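Local structure of putative pyridoxal phosphate-dependent transferase (Clostridium difficile, 4DQ6) at residues Y6-I11 against E289-S294; H84-K89 against H216-S221; S202-S207 against T230-A235; G324-W329 against N371-R376. The protein binds pyridoxal-5'-phosphate and is a putative pyridoxal phosphate-dependent transferase of the class I and II aminotransferase family. All coordinates share one frame; numbering follows the deposited sequence.

Interaction 1: Y6-I11 against E289-S294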
# COMPACT_ATOMS: atom_id res chain seq x y z
N TYR A 6 17.31 24.44 10.23
CA TYR A 6 16.12 23.70 10.63
C TYR A 6 16.25 22.96 11.98
O TYR A 6 15.48 21.99 12.23
CB TYR A 6 15.81 22.70 9.53
CG TYR A 6 15.46 23.37 8.22
CD1 TYR A 6 14.18 23.81 7.98
CD2 TYR A 6 16.44 23.59 7.24
CE1 TYR A 6 13.87 24.42 6.78
CE2 TYR A 6 16.14 24.20 6.04
CZ TYR A 6 14.84 24.59 5.82
OH TYR A 6 14.56 25.24 4.63
N ASN A 7 17.24 23.35 12.78
CA ASN A 7 17.46 22.80 14.13
C ASN A 7 17.60 21.26 14.12
O ASN A 7 16.88 20.54 14.81
CB ASN A 7 16.31 23.19 15.05
CG ASN A 7 16.68 23.08 16.53
OD1 ASN A 7 17.83 22.76 16.87
ND2 ASN A 7 15.70 23.29 17.40
N PHE A 8 18.51 20.75 13.32
CA PHE A 8 18.75 19.30 13.30
C PHE A 8 19.35 18.82 14.61
O PHE A 8 19.28 17.66 14.90
CB PHE A 8 19.69 18.91 12.15
CG PHE A 8 19.09 19.12 10.73
CD1 PHE A 8 18.15 18.23 10.23
CD2 PHE A 8 19.47 20.19 9.95
CE1 PHE A 8 17.62 18.42 8.98
CE2 PHE A 8 18.94 20.40 8.70
CZ PHE A 8 18.03 19.50 8.20
N ASN A 9 19.84 19.75 15.45
CA ASN A 9 20.44 19.37 16.75
C ASN A 9 19.35 18.94 17.77
O ASN A 9 19.63 18.25 18.77
CB ASN A 9 21.26 20.54 17.35
CG ASN A 9 22.61 20.78 16.67
OD1 ASN A 9 23.28 19.85 16.19
ND2 ASN A 9 23.11 22.03 16.77
N GLU A 10 18.11 19.35 17.55
CA GLU A 10 17.04 19.11 18.51
C GLU A 10 16.89 17.62 18.82
O GLU A 10 16.77 16.84 17.94
CB GLU A 10 15.70 19.65 17.94
CG GLU A 10 14.49 19.40 18.87
CD GLU A 10 13.18 20.04 18.40
OE1 GLU A 10 13.00 20.33 17.19
OE2 GLU A 10 12.30 20.26 19.26
N ILE A 11 16.82 17.21 20.09
CA ILE A 11 16.37 15.81 20.36
C ILE A 11 14.86 15.59 20.04
O ILE A 11 14.05 16.36 20.47
CB ILE A 11 16.69 15.38 21.82
CG1 ILE A 11 16.14 16.38 22.85
CG2 ILE A 11 18.20 15.26 21.99
CD1 ILE A 11 15.91 15.82 24.25
N GLU A 289 13.58 21.52 -1.41
CA GLU A 289 14.97 21.64 -1.79
C GLU A 289 15.86 22.33 -0.73
O GLU A 289 16.97 21.84 -0.45
CB GLU A 289 15.10 22.32 -3.15
CG GLU A 289 16.45 22.17 -3.82
CD GLU A 289 16.40 22.54 -5.32
OE1 GLU A 289 15.31 22.91 -5.83
OE2 GLU A 289 17.46 22.46 -5.96
N SER A 290 15.38 23.42 -0.13
CA SER A 290 16.19 24.12 0.84
C SER A 290 16.45 23.27 2.10
O SER A 290 17.57 23.23 2.60
CB SER A 290 15.60 25.48 1.17
OG SER A 290 15.79 26.36 0.07
N TRP A 291 15.42 22.59 2.58
CA TRP A 291 15.60 21.59 3.64
C TRP A 291 16.57 20.51 3.27
O TRP A 291 17.48 20.20 4.06
CB TRP A 291 14.24 21.03 4.08
CG TRP A 291 14.37 20.08 5.22
CD1 TRP A 291 14.26 20.35 6.60
CD2 TRP A 291 14.67 18.65 5.11
NE1 TRP A 291 14.45 19.20 7.31
CE2 TRP A 291 14.71 18.15 6.48
CE3 TRP A 291 14.91 17.76 4.07
CZ2 TRP A 291 14.94 16.84 6.79
CZ3 TRP A 291 15.14 16.44 4.39
CH2 TRP A 291 15.18 15.99 5.72
N LEU A 292 16.46 19.97 2.04
CA LEU A 292 17.37 18.96 1.65
C LEU A 292 18.85 19.44 1.62
O LEU A 292 19.73 18.76 2.13
CB LEU A 292 16.98 18.38 0.28
CG LEU A 292 18.01 17.46 -0.29
CD1 LEU A 292 18.23 16.17 0.52
CD2 LEU A 292 17.59 17.00 -1.70
N GLU A 293 19.10 20.65 1.12
CA GLU A 293 20.47 21.13 1.05
C GLU A 293 21.02 21.30 2.50
O GLU A 293 22.18 20.98 2.78
CB GLU A 293 20.57 22.41 0.22
CG GLU A 293 20.31 22.21 -1.27
CD GLU A 293 21.31 21.32 -1.99
OE1 GLU A 293 22.51 21.25 -1.61
OE2 GLU A 293 20.92 20.67 -3.00
N SER A 294 20.18 21.78 3.40
CA SER A 294 20.58 21.97 4.81
C SER A 294 20.83 20.63 5.49
O SER A 294 21.81 20.50 6.21
CB SER A 294 19.54 22.77 5.59
OG SER A 294 19.97 23.22 6.89
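Tyr6 lies against the first turn of helix 289-313 and leans its ring on Trp291. Its CB starts the contact 4.1 Å from Trp291 CD1. With CG set anti to the carbonyl carbon (chi1 -64°), the ring swings over to the helix, and CG comes within 3.6 Å of the same CD1 atom. That indole corner stands above one face of the phenol, off its centre, in an edge-to-face pair with planes at 66°. Further along, CD2 and CE2 run beside the Ser294 side chain, while CE2 also approaches Trp291 CA at 3.6 Å. Trp291 CB completes the cover as a CH-pi contact, 4.3 Å from the ring centroid. At the tip, OH passes the Trp291 N at 3.5 Å without bonding to it. Phe8, the second residue of a type I turn from Asn7 to Glu10, reaches the indole separately: its CZ sits over one indole face, and its CE1 is 3.7 Å from Trp291 NE1. Phe44 and Tyr298 meet the Phe8 ring from elsewhere in the chain. Tyr6, Phe8 and Trp291 thus form an aromatic cluster that packs the N-terminal segment onto the start of a long helix.

Interaction 2: H84-K89 against H216-S221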
# COMPACT_ATOMS: atom_id res chain seq x y z
N HIS A 84 18.91 16.16 -11.45
CA HIS A 84 19.76 15.14 -12.07
C HIS A 84 19.99 15.37 -13.53
O HIS A 84 20.67 14.57 -14.17
CB HIS A 84 19.17 13.78 -11.89
CG HIS A 84 18.85 13.45 -10.47
ND1 HIS A 84 19.78 13.53 -9.49
CD2 HIS A 84 17.70 12.99 -9.89
CE1 HIS A 84 19.21 13.19 -8.33
NE2 HIS A 84 17.94 12.87 -8.57
N ASN A 85 19.44 16.43 -14.09
CA ASN A 85 19.54 16.69 -15.53
C ASN A 85 19.04 15.51 -16.36
O ASN A 85 19.56 15.23 -17.44
CB ASN A 85 20.99 17.02 -15.91
CG ASN A 85 21.08 17.96 -17.08
OD1 ASN A 85 20.26 18.91 -17.26
ND2 ASN A 85 22.10 17.74 -17.92
N TRP A 86 17.99 14.88 -15.89
CA TRP A 86 17.39 13.75 -16.57
C TRP A 86 15.98 14.14 -16.95
O TRP A 86 15.13 14.37 -16.06
CB TRP A 86 17.39 12.56 -15.63
CG TRP A 86 16.85 11.33 -16.26
CD1 TRP A 86 16.83 10.99 -17.59
CD2 TRP A 86 16.27 10.21 -15.55
NE1 TRP A 86 16.24 9.75 -17.76
CE2 TRP A 86 15.92 9.23 -16.56
CE3 TRP A 86 16.02 9.94 -14.22
CZ2 TRP A 86 15.27 8.06 -16.22
CZ3 TRP A 86 15.37 8.74 -13.90
CH2 TRP A 86 15.06 7.83 -14.87
N LYS A 87 15.74 14.28 -18.24
CA LYS A 87 14.42 14.60 -18.73
C LYS A 87 13.64 13.32 -18.97
O LYS A 87 14.02 12.49 -19.80
CB LYS A 87 14.45 15.40 -20.04
CG LYS A 87 13.04 15.82 -20.55
CD LYS A 87 12.40 16.94 -19.68
CE LYS A 87 13.23 18.24 -19.69
NZ LYS A 87 12.65 19.55 -19.24
N ILE A 88 12.56 13.16 -18.22
CA ILE A 88 11.62 12.05 -18.40
C ILE A 88 10.26 12.57 -18.85
O ILE A 88 10.02 13.79 -18.88
CB ILE A 88 11.45 11.20 -17.11
CG1 ILE A 88 10.75 11.98 -15.96
CG2 ILE A 88 12.81 10.69 -16.63
CD1 ILE A 88 9.99 11.05 -14.96
N LYS A 89 9.40 11.64 -19.26
CA LYS A 89 8.01 11.98 -19.56
C LYS A 89 7.15 11.49 -18.41
O LYS A 89 7.38 10.41 -17.89
CB LYS A 89 7.57 11.31 -20.85
CG LYS A 89 8.33 11.87 -22.06
CD LYS A 89 7.91 11.15 -23.34
CE LYS A 89 8.78 11.52 -24.53
NZ LYS A 89 8.58 12.91 -25.00
N HIS A 216 24.92 12.20 -8.48
CA HIS A 216 24.12 11.09 -8.93
C HIS A 216 23.91 11.13 -10.42
O HIS A 216 23.48 12.15 -10.98
CB HIS A 216 22.76 11.06 -8.24
CG HIS A 216 21.93 9.92 -8.65
ND1 HIS A 216 22.21 8.66 -8.26
CD2 HIS A 216 20.81 9.86 -9.47
CE1 HIS A 216 21.32 7.82 -8.85
NE2 HIS A 216 20.50 8.55 -9.62
N ILE A 217 24.15 9.98 -11.06
CA ILE A 217 23.88 9.76 -12.49
C ILE A 217 22.85 8.63 -12.63
O ILE A 217 23.19 7.48 -12.35
CB ILE A 217 25.16 9.29 -13.22
CG1 ILE A 217 26.32 10.24 -12.98
CG2 ILE A 217 24.89 9.07 -14.70
CD1 ILE A 217 26.11 11.66 -13.41
N PRO A 218 21.62 8.92 -13.04
CA PRO A 218 20.67 7.87 -13.27
C PRO A 218 21.22 7.02 -14.41
O PRO A 218 21.59 7.54 -15.47
CB PRO A 218 19.37 8.63 -13.62
CG PRO A 218 19.60 9.99 -13.02
CD PRO A 218 21.03 10.25 -13.17
N MET A 219 21.18 5.71 -14.23
CA MET A 219 21.66 4.85 -15.27
C MET A 219 20.95 5.09 -16.60
O MET A 219 21.55 5.09 -17.68
CB MET A 219 21.48 3.41 -14.82
CG MET A 219 21.75 2.34 -15.87
SD MET A 219 23.44 2.23 -16.53
CE MET A 219 24.05 0.88 -15.52
N ALA A 220 19.64 5.24 -16.53
CA ALA A 220 18.84 5.42 -17.74
C ALA A 220 19.11 6.75 -18.45
O ALA A 220 18.69 6.91 -19.60
CB ALA A 220 17.35 5.38 -17.36
N SER A 221 19.79 7.68 -17.79
CA SER A 221 20.00 9.03 -18.31
C SER A 221 21.22 9.15 -19.25
O SER A 221 21.45 10.18 -19.87
CB SER A 221 20.18 10.04 -17.16
OG SER A 221 21.47 9.96 -16.56
O HOH W 1 22.45 14.35 -9.94
O HOH W 2 23.06 13.27 -13.54
O HOH W 3 20.37 12.78 -19.78
O HOH W 4 16.68 8.79 -20.23
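Trp86 lays one indole face on the 216-221 loop, where Pro218, Ala220 and Ser221 meet it at successive points. Pro218 CB sits over the six-membered ring, nearest CE3 at 3.6 Å, and Ser221 CB covers the five-membered ring, 3.8 Å from its centroid; both are CH-pi contacts. Ala220 CB comes in obliquely at CZ2. CG anti to the backbone N (chi1 -178°) carries the indole out to this loop, and Ile88 CG2 presses on the opposite face above its centre, leaving Trp86 sandwiched. In the indole plane, NE1 donates to a water at 2.7 Å, which in turn donates to Ala220 O.

His84 makes the second half of the contact. Its CB is 4.0 Å from Pro218 CG, placing the proline between the two aromatic side chains, and one face of its imidazole receives the edge of His216, CD2 lying 3.8 Å from ND1 with the planes at 68°. ND1 and His216 O share a water, and a second water donates to His84 O and His216 O. The far nitrogen of His216, NE2, bonds to Glu204. Within the 216-221 loop, Pro218 O takes two bonds from Ser221, one from OG at 2.7 Å and one from N, so one carbonyl oxygen is gripped twice by the same serine. The result is a buried contact of aromatic rings with a proline, bridged by waters at its polar atoms, joining the end of helix 70-84 to the loop that precedes helix 224-228 in the large domain.

Interaction 3: S202-S207 against T230-A235; sequences SDEIHS and TITCMA. With PLP (pyridoxal-5'-phosphate), chain C.
The pyridoxal-5'-phosphate pocket lies at the end of two parallel strands of the large sheet, where Ser202 pairs with Thr232 and Asp203 with Cys233. The strands are stitched by three backbone bonds: Ser202 N to Ile231 O, Cys233 N to Ser202 O, and Glu204 N to Cys233 O at 2.8 Å. From Glu204 the chain makes a type I turn to Ser207 that carries Ile205 and His206 into the pocket, while Asp203 reaches it from the strand itself.

Asp203, with CG anti to the backbone N (chi1 179°), extends to the cofactor, and OD2 stands 2.5 Å from PLP N1. Its other oxygen, OD1, accepts the Ile205 N in an Asx turn, which positions the carboxylate. An aspartate at the ring nitrogen, here Asp203, is a hallmark of fold type I PLP proteins. Ile205 lays CG2 over one face of the pyridine ring, 3.4 Å from C2, while its CG1 backs onto Ala235 CB. His206 NE2 is hydrogen-bonded to PLP O3 at 2.7 Å, either atom being a possible donor.

On the side away from the cofactor, the extended Glu204 crosses Thr232 and Met234, OE1 lying 3.2 Å from Met234 CE. OE2 accepts the Ser202 hydroxyl at 2.6 Å on its anti lone pair, and also a bond from a water that donates to Thr232 OG1 as well; His216 and Met219 bond to the same carboxylate. Strand 165-171 flanks strand 199-203, and strand 248-251 flanks 230-234. Helix 99-110 packs on the Asp203 and Cys233 face through Val99, and Lys238 of helix 237-240 touches Ile205 and His206.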
# COMPACT_ATOMS: atom_id res chain seq x y z
N SER A 202 17.22 -0.45 -11.89
CA SER A 202 18.12 0.36 -11.08
C SER A 202 17.37 0.95 -9.91
O SER A 202 16.47 1.79 -10.12
CB SER A 202 18.71 1.45 -11.94
OG SER A 202 19.73 2.18 -11.24
N ASP A 203 17.72 0.54 -8.67
CA ASP A 203 17.16 1.10 -7.47
C ASP A 203 17.98 2.32 -7.09
O ASP A 203 19.07 2.22 -6.54
CB ASP A 203 17.20 0.04 -6.37
CG ASP A 203 16.67 0.49 -5.05
OD1 ASP A 203 16.40 1.67 -4.88
OD2 ASP A 203 16.49 -0.38 -4.18
N GLU A 204 17.34 3.48 -7.28
CA GLU A 204 18.03 4.72 -7.14
C GLU A 204 17.36 5.47 -6.00
O GLU A 204 17.31 6.76 -5.98
CB GLU A 204 18.12 5.47 -8.49
CG GLU A 204 18.83 4.67 -9.56
CD GLU A 204 19.14 5.42 -10.83
OE1 GLU A 204 18.88 6.64 -10.94
OE2 GLU A 204 19.75 4.76 -11.73
N ILE A 205 16.90 4.70 -5.02
CA ILE A 205 16.14 5.35 -3.96
C ILE A 205 17.03 6.37 -3.21
O ILE A 205 16.52 7.39 -2.69
CB ILE A 205 15.47 4.38 -3.00
CG1 ILE A 205 14.40 5.12 -2.13
CG2 ILE A 205 16.49 3.73 -2.12
CD1 ILE A 205 13.55 4.18 -1.28
N HIS A 206 18.33 6.16 -3.10
CA HIS A 206 19.20 7.13 -2.36
C HIS A 206 19.73 8.25 -3.23
O HIS A 206 20.69 8.95 -2.85
CB HIS A 206 20.39 6.43 -1.69
CG HIS A 206 20.03 5.35 -0.71
ND1 HIS A 206 19.85 5.63 0.65
CD2 HIS A 206 19.74 4.01 -0.89
CE1 HIS A 206 19.51 4.49 1.27
NE2 HIS A 206 19.42 3.49 0.33
N SER A 207 19.09 8.51 -4.36
CA SER A 207 19.63 9.35 -5.44
C SER A 207 19.80 10.82 -5.04
O SER A 207 20.62 11.53 -5.60
CB SER A 207 18.71 9.29 -6.67
OG SER A 207 17.39 9.68 -6.32
N THR A 230 16.73 0.13 -19.23
CA THR A 230 16.80 0.39 -17.77
C THR A 230 15.41 0.80 -17.26
O THR A 230 14.77 1.68 -17.82
CB THR A 230 17.81 1.50 -17.49
OG1 THR A 230 19.06 1.16 -18.12
CG2 THR A 230 18.01 1.71 -15.96
N ILE A 231 14.96 0.16 -16.19
CA ILE A 231 13.77 0.55 -15.45
C ILE A 231 14.29 1.09 -14.11
O ILE A 231 15.17 0.48 -13.53
CB ILE A 231 12.88 -0.69 -15.23
CG1 ILE A 231 12.37 -1.17 -16.59
CG2 ILE A 231 11.72 -0.42 -14.28
CD1 ILE A 231 11.70 -2.55 -16.60
N THR A 232 13.78 2.23 -13.67
CA THR A 232 14.31 2.95 -12.51
C THR A 232 13.31 3.16 -11.41
O THR A 232 12.17 3.57 -11.66
CB THR A 232 14.80 4.34 -12.94
OG1 THR A 232 15.68 4.20 -14.09
CG2 THR A 232 15.59 5.03 -11.88
N CYS A 233 13.69 2.80 -10.18
CA CYS A 233 12.85 3.00 -9.01
C CYS A 233 13.46 4.13 -8.18
O CYS A 233 14.66 4.12 -7.92
CB CYS A 233 12.77 1.78 -8.14
SG CYS A 233 12.07 0.37 -8.98
N MET A 234 12.63 5.11 -7.81
CA MET A 234 13.00 6.27 -6.96
C MET A 234 11.86 6.57 -6.02
O MET A 234 10.78 6.03 -6.18
CB MET A 234 13.35 7.50 -7.77
CG MET A 234 14.70 7.39 -8.54
SD MET A 234 14.84 8.81 -9.67
CE MET A 234 16.61 8.78 -10.11
N ALA A 235 12.08 7.46 -5.05
CA ALA A 235 11.02 7.74 -4.09
C ALA A 235 11.44 9.00 -3.35
O ALA A 235 12.63 9.29 -3.29
CB ALA A 235 10.86 6.63 -3.07
N1 PLP C . 16.04 0.24 -1.78
C2 PLP C . 17.17 0.52 -1.06
C2A PLP C . 18.57 0.39 -1.59
C3 PLP C . 17.08 0.97 0.31
O3 PLP C . 18.17 1.22 1.03
C4 PLP C . 15.76 1.13 0.91
C4A PLP C . 15.59 1.55 2.34
C5 PLP C . 14.61 0.83 0.07
C6 PLP C . 14.80 0.37 -1.26
C5A PLP C . 13.25 1.02 0.65
O4P PLP C . 12.42 0.18 -0.08
P PLP C . 10.83 0.38 0.15
O1P PLP C . 10.50 1.60 -0.64
O2P PLP C . 10.30 -1.00 -0.40
O3P PLP C . 10.72 0.65 1.68
O HOH W 5 18.19 5.15 -14.12
O HOH W 6 15.01 8.65 -5.02
O HOH W 7 14.25 8.61 -1.33

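Interaction 4: G324-W329 against N371-R376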
# COMPACT_ATOMS: atom_id res chain seq x y z
N GLY A 324 27.61 8.74 -0.93
CA GLY A 324 26.18 8.97 -0.80
C GLY A 324 25.57 8.05 0.20
O GLY A 324 26.28 7.18 0.76
N THR A 325 24.26 8.24 0.43
CA THR A 325 23.51 7.68 1.55
C THR A 325 23.93 8.38 2.87
O THR A 325 24.94 9.08 2.93
CB THR A 325 23.66 6.15 1.72
OG1 THR A 325 24.82 5.77 2.45
CG2 THR A 325 23.55 5.43 0.38
N TYR A 326 23.13 8.12 3.89
CA TYR A 326 23.49 8.53 5.25
C TYR A 326 23.96 7.44 6.14
O TYR A 326 23.92 7.51 7.39
CB TYR A 326 22.34 9.30 5.89
CG TYR A 326 20.96 8.66 5.89
CD1 TYR A 326 20.68 7.59 6.70
CD2 TYR A 326 19.92 9.20 5.14
CE1 TYR A 326 19.39 7.07 6.76
CE2 TYR A 326 18.63 8.68 5.19
CZ TYR A 326 18.38 7.63 6.05
OH TYR A 326 17.13 7.12 6.22
N LEU A 327 24.48 6.39 5.52
CA LEU A 327 24.80 5.14 6.15
C LEU A 327 26.31 4.95 6.12
O LEU A 327 26.92 5.10 5.05
CB LEU A 327 24.08 3.98 5.42
CG LEU A 327 22.54 4.13 5.40
CD1 LEU A 327 21.93 3.12 4.37
CD2 LEU A 327 21.86 4.00 6.75
N LEU A 328 26.89 4.61 7.25
CA LEU A 328 28.33 4.47 7.41
C LEU A 328 28.66 2.98 7.52
O LEU A 328 27.99 2.23 8.24
CB LEU A 328 28.78 5.18 8.71
CG LEU A 328 30.28 5.49 8.82
CD1 LEU A 328 30.74 6.55 7.82
CD2 LEU A 328 30.56 5.96 10.27
N TRP A 329 29.68 2.53 6.78
CA TRP A 329 30.05 1.14 6.67
C TRP A 329 31.38 0.95 7.31
O TRP A 329 32.41 1.41 6.78
CB TRP A 329 30.08 0.80 5.20
CG TRP A 329 30.32 -0.65 4.77
CD1 TRP A 329 31.32 -1.16 3.88
CD2 TRP A 329 29.48 -1.80 5.05
NE1 TRP A 329 31.12 -2.42 3.71
CE2 TRP A 329 30.06 -2.90 4.35
CE3 TRP A 329 28.37 -2.03 5.85
CZ2 TRP A 329 29.52 -4.18 4.42
CZ3 TRP A 329 27.80 -3.27 5.90
CH2 TRP A 329 28.39 -4.36 5.21
N ASN A 371 23.61 4.21 10.97
CA ASN A 371 22.76 5.28 10.51
C ASN A 371 23.09 6.64 11.11
O ASN A 371 22.91 6.81 12.31
CB ASN A 371 21.29 4.91 10.74
CG ASN A 371 20.31 5.93 10.23
OD1 ASN A 371 20.64 7.11 10.01
ND2 ASN A 371 19.05 5.53 10.18
N LEU A 372 23.58 7.58 10.29
CA LEU A 372 24.02 8.90 10.77
C LEU A 372 23.03 10.01 10.60
O LEU A 372 23.38 11.20 10.82
CB LEU A 372 25.38 9.24 10.12
CG LEU A 372 26.61 8.91 10.98
CD1 LEU A 372 26.61 7.45 11.43
CD2 LEU A 372 27.90 9.31 10.24
N ALA A 373 21.80 9.71 10.23
CA ALA A 373 20.75 10.73 10.05
C ALA A 373 20.06 10.91 11.37
O ALA A 373 18.89 10.54 11.58
CB ALA A 373 19.74 10.29 8.95
N CYS A 374 20.81 11.50 12.31
CA CYS A 374 20.29 11.71 13.66
C CYS A 374 21.02 12.94 14.25
O CYS A 374 22.06 13.32 13.74
CB CYS A 374 20.51 10.51 14.56
SG CYS A 374 22.23 10.05 14.81
N PRO A 375 20.50 13.52 15.32
CA PRO A 375 21.22 14.65 15.92
C PRO A 375 22.66 14.30 16.29
O PRO A 375 22.94 13.18 16.73
CB PRO A 375 20.37 15.00 17.15
CG PRO A 375 18.99 14.60 16.75
CD PRO A 375 19.17 13.35 15.95
N ARG A 376 23.56 15.30 16.21
CA ARG A 376 24.92 15.13 16.65
C ARG A 376 25.04 14.50 18.02
O ARG A 376 25.89 13.64 18.24
CB ARG A 376 25.68 16.48 16.60
CG ARG A 376 27.14 16.38 17.01
CD ARG A 376 27.99 15.44 16.17
NE ARG A 376 28.02 15.95 14.82
CZ ARG A 376 28.84 16.87 14.35
NH1 ARG A 376 29.75 17.45 15.14
NH2 ARG A 376 28.68 17.31 13.12
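Leu327 and Asn371 face each other as an antiparallel non-hydrogen-bonded pair, their CA atoms 4.8 Å apart, and next to them Leu372 N donates to Tyr326 O at 2.9 Å. Just ahead, Thr325 OG1 accepts Leu327 N in an ST turn where the 327-331 strand begins.

Tyr326 carries most of the side-chain contact. With CG between the backbone N and the carbonyl carbon (chi1 52°), its ring swings over to Ala373, whose CB sits above the centre of one face, 3.7 Å from the centroid, a CH-pi contact. Asn371 comes in obliquely, its OD1 3.3 Å from Tyr326 CD1 and its amide plane turned 24° from the ring. That oxygen is held by Ala373 N at 2.9 Å in an Asx turn, and ND2 bonds to the carbonyls of Val39 and Asp41, so the amide is fixed at both ends. Leu327 CD2 packs on Asn371 CB at 4.1 Å, and Leu328 CB touches Leu372 CD1 at 4.2 Å.

The pairing lies in the small antiparallel sheet, at the end of strand 367-371 as the chain heads into helix 376-390. Helix 289-313 packs against it through Leu299 on Tyr326 and Ile303 on Leu372, while Leu379 of helix 376-390 also touches Leu372.

How the interactions relate
From the N terminus, interaction 1 closes the longest loop, bringing residues 6-11 to the start of helix 289-313. Interactions 2 and 3 both fall within that loop and cross each other, since 202-207 lies between 84-89 and 216-221, and 230-235 follows. They touch where His216 and Met219 meet Glu204, tying the loop 216-221 to the strands at the cofactor. Interaction 4 closes last, in series with the others, and joins two strands of the small sheet. It packs on interaction 1 through Pro375 against the carbonyls of Phe8 and Glu10, and on interaction 3 where Thr325 and Leu327 touch His206.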